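Local coordinates for protein L-iditol 2-dehydrogenase (Clostridium scindens, PDB 4OH1) that probably catalyses the NAD-dependent oxidation of L-iditol or a related polyol as a zinc-containing member of the medium-chain alcohol dehydrogenase family, at residues D146-L150 with K151-L155; E110-E114 with G115-L119; L280-L284 with Q285-Y289. All coordinates share one frame; numbering follows the deposited sequence.

Contact 1: D146-L150 with K151-L155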
loop_
_atom_site.group_PDB
_atom_site.type_symbol
_atom_site.label_atom_id
_atom_site.label_comp_id
_atom_site.label_asym_id
_atom_site.label_seq_id
_atom_site.Cartn_x
_atom_site.Cartn_y
_atom_site.Cartn_z
ATOM N N ASP A 146 -30.668 -11.932 8.876
ATOM C CA ASP A 146 -31.783 -12.684 9.455
ATOM C C ASP A 146 -32.233 -13.824 8.593
ATOM O O ASP A 146 -32.569 -14.886 9.082
ATOM C CB ASP A 146 -32.948 -11.763 9.690
ATOM C CG ASP A 146 -32.605 -10.650 10.642
ATOM O OD1 ASP A 146 -31.630 -10.827 11.414
ATOM O OD2 ASP A 146 -33.280 -9.602 10.594
ATOM N N ASP A 147 -32.204 -13.635 7.304
ATOM C CA ASP A 147 -32.535 -14.694 6.363
ATOM C C ASP A 147 -31.336 -15.556 5.936
ATOM O O ASP A 147 -31.385 -16.239 4.945
ATOM C CB ASP A 147 -33.168 -14.038 5.119
ATOM C CG ASP A 147 -32.194 -13.088 4.368
ATOM O OD1 ASP A 147 -31.217 -12.581 4.973
ATOM O OD2 ASP A 147 -32.406 -12.853 3.150
ATOM N N ALA A 148 -30.256 -15.557 6.676
ATOM C CA ALA A 148 -29.081 -16.339 6.287
ATOM C C ALA A 148 -29.295 -17.808 6.374
ATOM O O ALA A 148 -29.843 -18.296 7.359
ATOM C CB ALA A 148 -27.945 -16.022 7.194
ATOM N N ASP A 149 -28.781 -18.526 5.373
ATOM C CA ASP A 149 -28.682 -19.987 5.414
ATOM C C ASP A 149 -27.481 -20.327 6.292
ATOM O O ASP A 149 -26.324 -20.143 5.899
ATOM C CB ASP A 149 -28.483 -20.531 4.007
ATOM C CG ASP A 149 -28.252 -22.038 3.978
ATOM O OD1 ASP A 149 -27.969 -22.640 5.028
ATOM O OD2 ASP A 149 -28.355 -22.632 2.884
ATOM N N LEU A 150 -27.759 -20.825 7.487
ATOM C CA LEU A 150 -26.734 -21.086 8.465
ATOM C C LEU A 150 -25.649 -22.078 8.040
ATOM O O LEU A 150 -24.548 -22.086 8.576
ATOM C CB LEU A 150 -27.410 -21.590 9.740
ATOM C CG LEU A 150 -28.148 -20.467 10.443
ATOM C CD1 LEU A 150 -29.033 -21.029 11.539
ATOM C CD2 LEU A 150 -27.197 -19.472 11.065
ATOM N N LYS A 151 -25.976 -22.968 7.130
ATOM C CA LYS A 151 -25.047 -23.952 6.685
ATOM C C LYS A 151 -23.856 -23.290 6.022
ATOM O O LYS A 151 -22.733 -23.645 6.258
ATOM C CB LYS A 151 -25.751 -24.845 5.664
ATOM C CG LYS A 151 -24.891 -25.902 5.049
ATOM C CD LYS A 151 -25.747 -26.728 4.092
ATOM C CE LYS A 151 -24.925 -27.712 3.376
ATOM N NZ LYS A 151 -25.754 -28.794 2.804
ATOM N N ASP A 152 -24.121 -22.325 5.171
ATOM C CA ASP A 152 -23.048 -21.650 4.464
ATOM C C ASP A 152 -22.243 -20.760 5.346
ATOM O O ASP A 152 -21.030 -20.655 5.157
ATOM C CB ASP A 152 -23.611 -20.825 3.348
ATOM C CG ASP A 152 -24.138 -21.684 2.184
ATOM O OD1 ASP A 152 -23.851 -22.903 2.060
ATOM O OD2 ASP A 152 -24.863 -21.091 1.388
ATOM N N TYR A 153 -22.898 -20.115 6.310
ATOM C CA TYR A 153 -22.171 -19.195 7.228
ATOM C C TYR A 153 -21.318 -19.911 8.239
ATOM O O TYR A 153 -20.487 -19.306 8.878
ATOM C CB TYR A 153 -23.126 -18.199 7.905
ATOM C CG TYR A 153 -23.630 -17.121 6.944
ATOM C CD1 TYR A 153 -24.650 -17.379 6.074
ATOM C CD2 TYR A 153 -23.065 -15.855 6.922
ATOM C CE1 TYR A 153 -25.078 -16.416 5.178
ATOM C CE2 TYR A 153 -23.529 -14.884 6.079
ATOM C CZ TYR A 153 -24.527 -15.174 5.200
ATOM O OH TYR A 153 -24.956 -14.218 4.324
ATOM N N ALA A 154 -21.529 -21.206 8.410
ATOM C CA ALA A 154 -20.594 -22.000 9.169
ATOM C C ALA A 154 -19.170 -21.916 8.574
ATOM O O ALA A 154 -18.191 -22.218 9.239
ATOM C CB ALA A 154 -21.030 -23.437 9.171
ATOM N N LEU A 155 -19.066 -21.574 7.298
ATOM C CA LEU A 155 -17.742 -21.467 6.661
ATOM C C LEU A 155 -17.166 -20.091 6.751
ATOM O O LEU A 155 -16.160 -19.853 6.108
ATOM C CB LEU A 155 -17.760 -21.930 5.197
ATOM C CG LEU A 155 -17.533 -23.445 5.169
ATOM C CD1 LEU A 155 -18.508 -24.245 6.049
ATOM C CD2 LEU A 155 -17.719 -23.848 3.744
#

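Contact 2: E110-E114 with G115-L119. With ZN (zinc ion), chain C; EDO (1,2-ethanediol), chain F.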
loop_
_atom_site.group_PDB
_atom_site.type_symbol
_atom_site.label_atom_id
_atom_site.label_comp_id
_atom_site.label_asym_id
_atom_site.label_seq_id
_atom_site.Cartn_x
_atom_site.Cartn_y
_atom_site.Cartn_z
ATOM N N GLU A 110 0.950 -5.313 23.462
ATOM C CA GLU A 110 1.486 -4.404 22.452
ATOM C C GLU A 110 0.999 -4.802 21.058
ATOM O O GLU A 110 0.575 -3.935 20.263
ATOM C CB GLU A 110 2.999 -4.336 22.487
ATOM C CG GLU A 110 3.509 -3.375 21.434
ATOM C CD GLU A 110 4.988 -3.095 21.540
ATOM O OE1 GLU A 110 5.313 -2.381 22.476
ATOM O OE2 GLU A 110 5.813 -3.569 20.697
ATOM N N ASN A 111 1.022 -6.088 20.741
ATOM C CA ASN A 111 0.496 -6.466 19.446
ATOM C C ASN A 111 -0.975 -6.050 19.249
ATOM O O ASN A 111 -1.385 -5.545 18.157
ATOM C CB ASN A 111 0.697 -7.952 19.229
ATOM C CG ASN A 111 2.158 -8.292 18.974
ATOM O OD1 ASN A 111 2.884 -7.525 18.383
ATOM N ND2 ASN A 111 2.582 -9.419 19.441
ATOM N N CYS A 112 -1.768 -6.286 20.294
ATOM C CA CYS A 112 -3.153 -5.929 20.259
ATOM C C CYS A 112 -3.232 -4.457 19.975
ATOM O O CYS A 112 -3.933 -4.066 19.092
ATOM C CB CYS A 112 -3.876 -6.270 21.581
ATOM S SG CYS A 112 -4.578 -7.958 21.483
ATOM N N ARG A 113 -2.479 -3.637 20.693
ATOM C CA ARG A 113 -2.656 -2.203 20.542
ATOM C C ARG A 113 -1.866 -1.550 19.394
ATOM O O ARG A 113 -1.839 -0.320 19.263
ATOM C CB ARG A 113 -2.453 -1.565 21.877
ATOM C CG ARG A 113 -3.666 -2.019 22.742
ATOM C CD ARG A 113 -3.584 -1.621 24.147
ATOM N NE ARG A 113 -2.274 -1.808 24.754
ATOM C CZ ARG A 113 -2.015 -1.417 26.004
ATOM N NH1 ARG A 113 -2.987 -0.869 26.752
ATOM N NH2 ARG A 113 -0.802 -1.563 26.517
ATOM N N GLU A 114 -1.283 -2.402 18.555
ATOM C CA GLU A 114 -0.725 -2.019 17.263
ATOM C C GLU A 114 -1.663 -2.519 16.175
ATOM O O GLU A 114 -1.410 -2.314 15.006
ATOM C CB GLU A 114 0.677 -2.588 17.085
ATOM C CG GLU A 114 1.772 -1.785 17.872
ATOM C CD GLU A 114 3.153 -2.378 17.802
ATOM O OE1 GLU A 114 3.314 -3.429 17.163
ATOM O OE2 GLU A 114 4.094 -1.833 18.426
ATOM N N GLY A 115 -2.791 -3.112 16.560
ATOM C CA GLY A 115 -3.753 -3.587 15.580
ATOM C C GLY A 115 -3.502 -5.018 15.127
ATOM O O GLY A 115 -4.282 -5.574 14.301
ATOM N N LYS A 116 -2.454 -5.652 15.668
ATOM C CA LYS A 116 -2.075 -6.955 15.166
ATOM C C LYS A 116 -2.624 -8.021 16.112
ATOM O O LYS A 116 -1.900 -8.747 16.755
ATOM C CB LYS A 116 -0.574 -7.008 15.001
ATOM C CG LYS A 116 -0.025 -5.845 14.157
ATOM C CD LYS A 116 1.083 -6.291 13.205
ATOM C CE LYS A 116 2.076 -5.193 12.883
ATOM N NZ LYS A 116 2.916 -5.013 14.087
ATOM N N VAL A 117 -3.939 -8.082 16.201
ATOM C CA VAL A 117 -4.580 -8.900 17.224
ATOM C C VAL A 117 -4.355 -10.397 16.961
ATOM O O VAL A 117 -4.377 -11.176 17.882
ATOM C CB VAL A 117 -6.119 -8.577 17.354
ATOM C CG1 VAL A 117 -6.382 -7.194 18.021
ATOM C CG2 VAL A 117 -6.822 -8.652 16.018
ATOM N N ASN A 118 -4.152 -10.791 15.702
ATOM C CA ASN A 118 -3.758 -12.162 15.366
ATOM C C ASN A 118 -2.401 -12.597 15.896
ATOM O O ASN A 118 -2.101 -13.798 15.861
ATOM C CB ASN A 118 -3.785 -12.364 13.862
ATOM C CG ASN A 118 -2.760 -11.471 13.127
ATOM O OD1 ASN A 118 -2.706 -10.245 13.344
ATOM N ND2 ASN A 118 -1.908 -12.102 12.298
ATOM N N LEU A 119 -1.604 -11.627 16.382
ATOM C CA LEU A 119 -0.340 -11.877 17.067
ATOM C C LEU A 119 -0.498 -11.584 18.538
ATOM O O LEU A 119 0.487 -11.358 19.227
ATOM C CB LEU A 119 0.814 -10.987 16.495
ATOM C CG LEU A 119 0.950 -10.962 14.969
ATOM C CD1 LEU A 119 2.002 -9.951 14.554
ATOM C CD2 LEU A 119 1.264 -12.369 14.435
HETATM ZN ZN ZN C . -3.305 -9.012 23.243
HETATM C C1 EDO F . 8.225 -6.086 18.028
HETATM O O1 EDO F . 9.232 -5.353 17.323
HETATM C C2 EDO F . 7.573 -5.162 19.046
HETATM O O2 EDO F . 7.001 -4.002 18.396
#

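Contact 3: L280-L284 with Q285-Y289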
loop_
_atom_site.group_PDB
_atom_site.type_symbol
_atom_site.label_atom_id
_atom_site.label_comp_id
_atom_site.label_asym_id
_atom_site.label_seq_id
_atom_site.Cartn_x
_atom_site.Cartn_y
_atom_site.Cartn_z
ATOM N N LEU A 280 11.989 -25.095 3.338
ATOM C CA LEU A 280 12.025 -24.534 2.000
ATOM C C LEU A 280 13.411 -23.907 1.773
ATOM O O LEU A 280 13.754 -22.882 2.367
ATOM C CB LEU A 280 10.946 -23.478 1.850
ATOM C CG LEU A 280 10.841 -22.850 0.476
ATOM C CD1 LEU A 280 10.327 -23.848 -0.544
ATOM C CD2 LEU A 280 9.927 -21.712 0.565
ATOM N N PRO A 281 14.220 -24.528 0.917
ATOM C CA PRO A 281 15.510 -23.961 0.617
ATOM C C PRO A 281 15.311 -22.833 -0.356
ATOM O O PRO A 281 14.721 -23.029 -1.424
ATOM C CB PRO A 281 16.259 -25.110 -0.052
ATOM C CG PRO A 281 15.458 -26.293 0.228
ATOM C CD PRO A 281 14.071 -25.842 0.287
ATOM N N VAL A 282 15.734 -21.648 0.036
ATOM C CA VAL A 282 15.567 -20.514 -0.820
ATOM C C VAL A 282 16.913 -20.213 -1.349
ATOM O O VAL A 282 17.878 -20.172 -0.598
ATOM C CB VAL A 282 14.991 -19.318 -0.090
ATOM C CG1 VAL A 282 14.968 -18.128 -1.003
ATOM C CG2 VAL A 282 13.573 -19.629 0.326
ATOM N N ASN A 283 17.000 -20.031 -2.665
ATOM C CA ASN A 283 18.254 -19.642 -3.256
ATOM C C ASN A 283 18.343 -18.131 -3.295
ATOM O O ASN A 283 17.607 -17.475 -4.015
ATOM C CB ASN A 283 18.403 -20.247 -4.638
ATOM C CG ASN A 283 19.757 -20.023 -5.213
ATOM O OD1 ASN A 283 20.220 -18.890 -5.359
ATOM N ND2 ASN A 283 20.427 -21.111 -5.563
ATOM N N LEU A 284 19.267 -17.587 -2.516
ATOM C CA LEU A 284 19.427 -16.149 -2.358
ATOM C C LEU A 284 19.731 -15.461 -3.663
ATOM O O LEU A 284 19.260 -14.351 -3.925
ATOM C CB LEU A 284 20.542 -15.875 -1.345
ATOM C CG LEU A 284 20.132 -16.344 0.065
ATOM C CD1 LEU A 284 21.315 -16.434 0.920
ATOM C CD2 LEU A 284 19.105 -15.400 0.689
ATOM N N GLN A 285 20.541 -16.120 -4.470
ATOM C CA GLN A 285 20.977 -15.575 -5.755
ATOM C C GLN A 285 19.860 -15.634 -6.757
ATOM O O GLN A 285 19.574 -14.663 -7.394
ATOM C CB GLN A 285 22.190 -16.337 -6.318
ATOM C CG GLN A 285 22.701 -15.797 -7.662
ATOM C CD GLN A 285 23.498 -14.482 -7.506
ATOM O OE1 GLN A 285 23.806 -14.039 -6.388
ATOM N NE2 GLN A 285 23.825 -13.849 -8.636
ATOM N N SER A 286 19.236 -16.782 -6.939
ATOM C CA SER A 286 18.295 -16.863 -8.050
ATOM C C SER A 286 16.847 -16.500 -7.669
ATOM O O SER A 286 16.195 -15.743 -8.384
ATOM C CB SER A 286 18.380 -18.236 -8.689
ATOM O OG SER A 286 17.955 -19.166 -7.749
ATOM N N ASP A 287 16.354 -17.011 -6.547
ATOM C CA ASP A 287 15.022 -16.640 -6.096
ATOM C C ASP A 287 14.876 -15.167 -5.688
ATOM O O ASP A 287 13.924 -14.516 -6.072
ATOM C CB ASP A 287 14.587 -17.532 -4.947
ATOM C CG ASP A 287 14.485 -18.992 -5.346
ATOM O OD1 ASP A 287 13.849 -19.272 -6.375
ATOM O OD2 ASP A 287 15.027 -19.826 -4.611
ATOM N N LEU A 288 15.879 -14.634 -5.008
ATOM C CA LEU A 288 15.748 -13.355 -4.378
ATOM C C LEU A 288 16.501 -12.275 -5.127
ATOM O O LEU A 288 15.887 -11.359 -5.614
ATOM C CB LEU A 288 16.205 -13.405 -2.897
ATOM C CG LEU A 288 15.391 -14.358 -2.016
ATOM C CD1 LEU A 288 15.628 -14.110 -0.515
ATOM C CD2 LEU A 288 13.913 -14.326 -2.329
ATOM N N TYR A 289 17.818 -12.351 -5.186
ATOM C CA TYR A 289 18.553 -11.323 -5.879
ATOM C C TYR A 289 18.093 -11.190 -7.358
ATOM O O TYR A 289 17.657 -10.116 -7.730
ATOM C CB TYR A 289 20.048 -11.543 -5.758
ATOM C CG TYR A 289 20.808 -10.611 -6.645
ATOM C CD1 TYR A 289 20.956 -9.267 -6.314
ATOM C CD2 TYR A 289 21.325 -11.058 -7.849
ATOM C CE1 TYR A 289 21.623 -8.436 -7.124
ATOM C CE2 TYR A 289 21.997 -10.230 -8.675
ATOM C CZ TYR A 289 22.141 -8.926 -8.319
ATOM O OH TYR A 289 22.825 -8.122 -9.178
HETATM O O HOH W 1 15.371 -22.400 -4.757
#

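Contact 1: D146-L150 with K151-L155
K151 gives its backbone N-H to the carboxylate of D149, the residue just ahead of a single short helical turn. OD1 of D149 accepts this N-H on its anti side, somewhat out of the carboxylate plane, with K151 N to D149 OD1 at 2.9 Å. With CG of D149 anti to its backbone N (chi1 175°), the carboxylate swings forward alongside the CB of K151. This is an N-cap, and the negative carboxylate probably favours the N-terminal end of the turn. The extended chain of K151 carries its ammonium group past D149 to a salt bridge with E324. At D152 the backbone N makes a weak bond to D149 O, while the two carboxylates approach to 4.1 Å between D149 OD2 and D152 OD2, which may disfavour full ionisation of both. Y153 N also points at D149 O, again weakly, with Y153 N 3.5 Å from D149 O. The capped turn follows the loop after strand 141-143 and precedes helix 156-168, packing on strands 35-44 and 97-100 of the GroES-like catalytic domain. The phenol ring of Y153 presents its edge to D149 O, with D149 O 3.2 Å from Y153 CD1, and A148 CB lies obliquely to the ring, 3.5 Å from Y153 CE1. A154 N then closes the turn on L150 O at 3.1 Å, and that carbonyl also accepts from the hydroxyl of S77.

Contact 2: E110-E114 with G115-L119
K116 N donates to N111 O at 2.7 Å, and the helical turn 110-113 ends there. K116 N and E114 N come to N111 O from opposite faces of its plane. Beside this, G115 N lies above the carbonyl plane of C112, 2.9 Å from C112 O. G115 has positive phi (89°), and the two bonds running back into the last turn make a Schellman motif. Among side-chain bonds, ND2 of N111 reaches L119 O at 2.9 Å, from above the L119 carbonyl plane, with L119 O itself lying out of the N111 amide plane, tying the helix to the chain beyond the 3-10 turn 117-118. C112 SG binds zinc at 2.4 Å, together with C106, C109 and C120, in the four-cysteine lobe of zinc-containing alcohol dehydrogenases. V117 CG1 packs against that sulfur, 4.0 Å from C112 SG. Charge pairing is looser. K116, its chain bent at chi2 and chi4, brings NZ across to E114 OE1 at 3.5 Å, whereas E114 OE2 forms a salt bridge with R310 of the second subunit. R113 is hydrogen-bonded to I141 O of the second subunit and in a cation-pi contact with F142 of the same subunit.

Contact 3: L280-L284 with Q285-Y289
L284 and L288 meet through their side chains where strand 279-283 gives way to helix 284-290, and N283 caps the junction. L284 begins the helix and contributes on two fronts. L284 O receives Y289 N at 2.8 Å in an almost linear bond (175°), five residues on, so the turn is wider than a regular alpha turn. L284 CD2 touches L288 CD1 at 3.9 Å. L284 also packs on Y274 of the third subunit, whose backbone N binds Q285 OE1.

N283 is held through both its side chain and its backbone. Its CG is anti to the backbone N (chi1 -172°), which carries the amide forward over the first turn, and N283 OD1 accepts S286 N at 2.8 Å, the donor lying above the carbonyl plane. The hydroxyl of S286 stands close by, with OG 3.2 Å from N283 CG. N283 N donates to D287 OD2 at 2.8 Å on the anti lone pair of the carboxylate oxygen, a fairly straight bond of 157°. In return, D287 N makes a weak bond to N283 O. A water donates to the same D287 OD2 at 2.6 Å and, more weakly, to P281 O. The other carboxylate oxygen of D287 forms a salt bridge with K293.

L288 completes the contact: its backbone N approaches N283 O weakly, and L288 CG rests on V282 CG1 at 3.9 Å, the two side chains crossing at about a right angle.

Residues 280-283 pair antiparallel with a strand of the third subunit, continuing a sheet across the interface. The whole is therefore a strand-to-helix junction with an asparagine N-cap and a pi-type turn, set at a subunit interface of the Rossmann-type coenzyme domain.

In the fold
The three contacts follow one another along the chain as 2, 1 and 3, without touching. Contact 1 lies close to the zinc site of H74, E75 and E157, probably the catalytic one as in relatives: the side chain of A154 is about 10 Å from a bound zinc ion and about 6 Å from that of E75. Contact 2 holds C112 of the other, four-cysteine zinc site, and its centre lies about 29 Å from that of contact 1. Contact 3 is away from both metal sites, on the opposite side of the chain's centre from contact 1, with about 44 Å between their centres. Contacts 2 and 3, about 31 Å apart between centres, both touch the third subunit, whereas no other protein chain reaches contact 1.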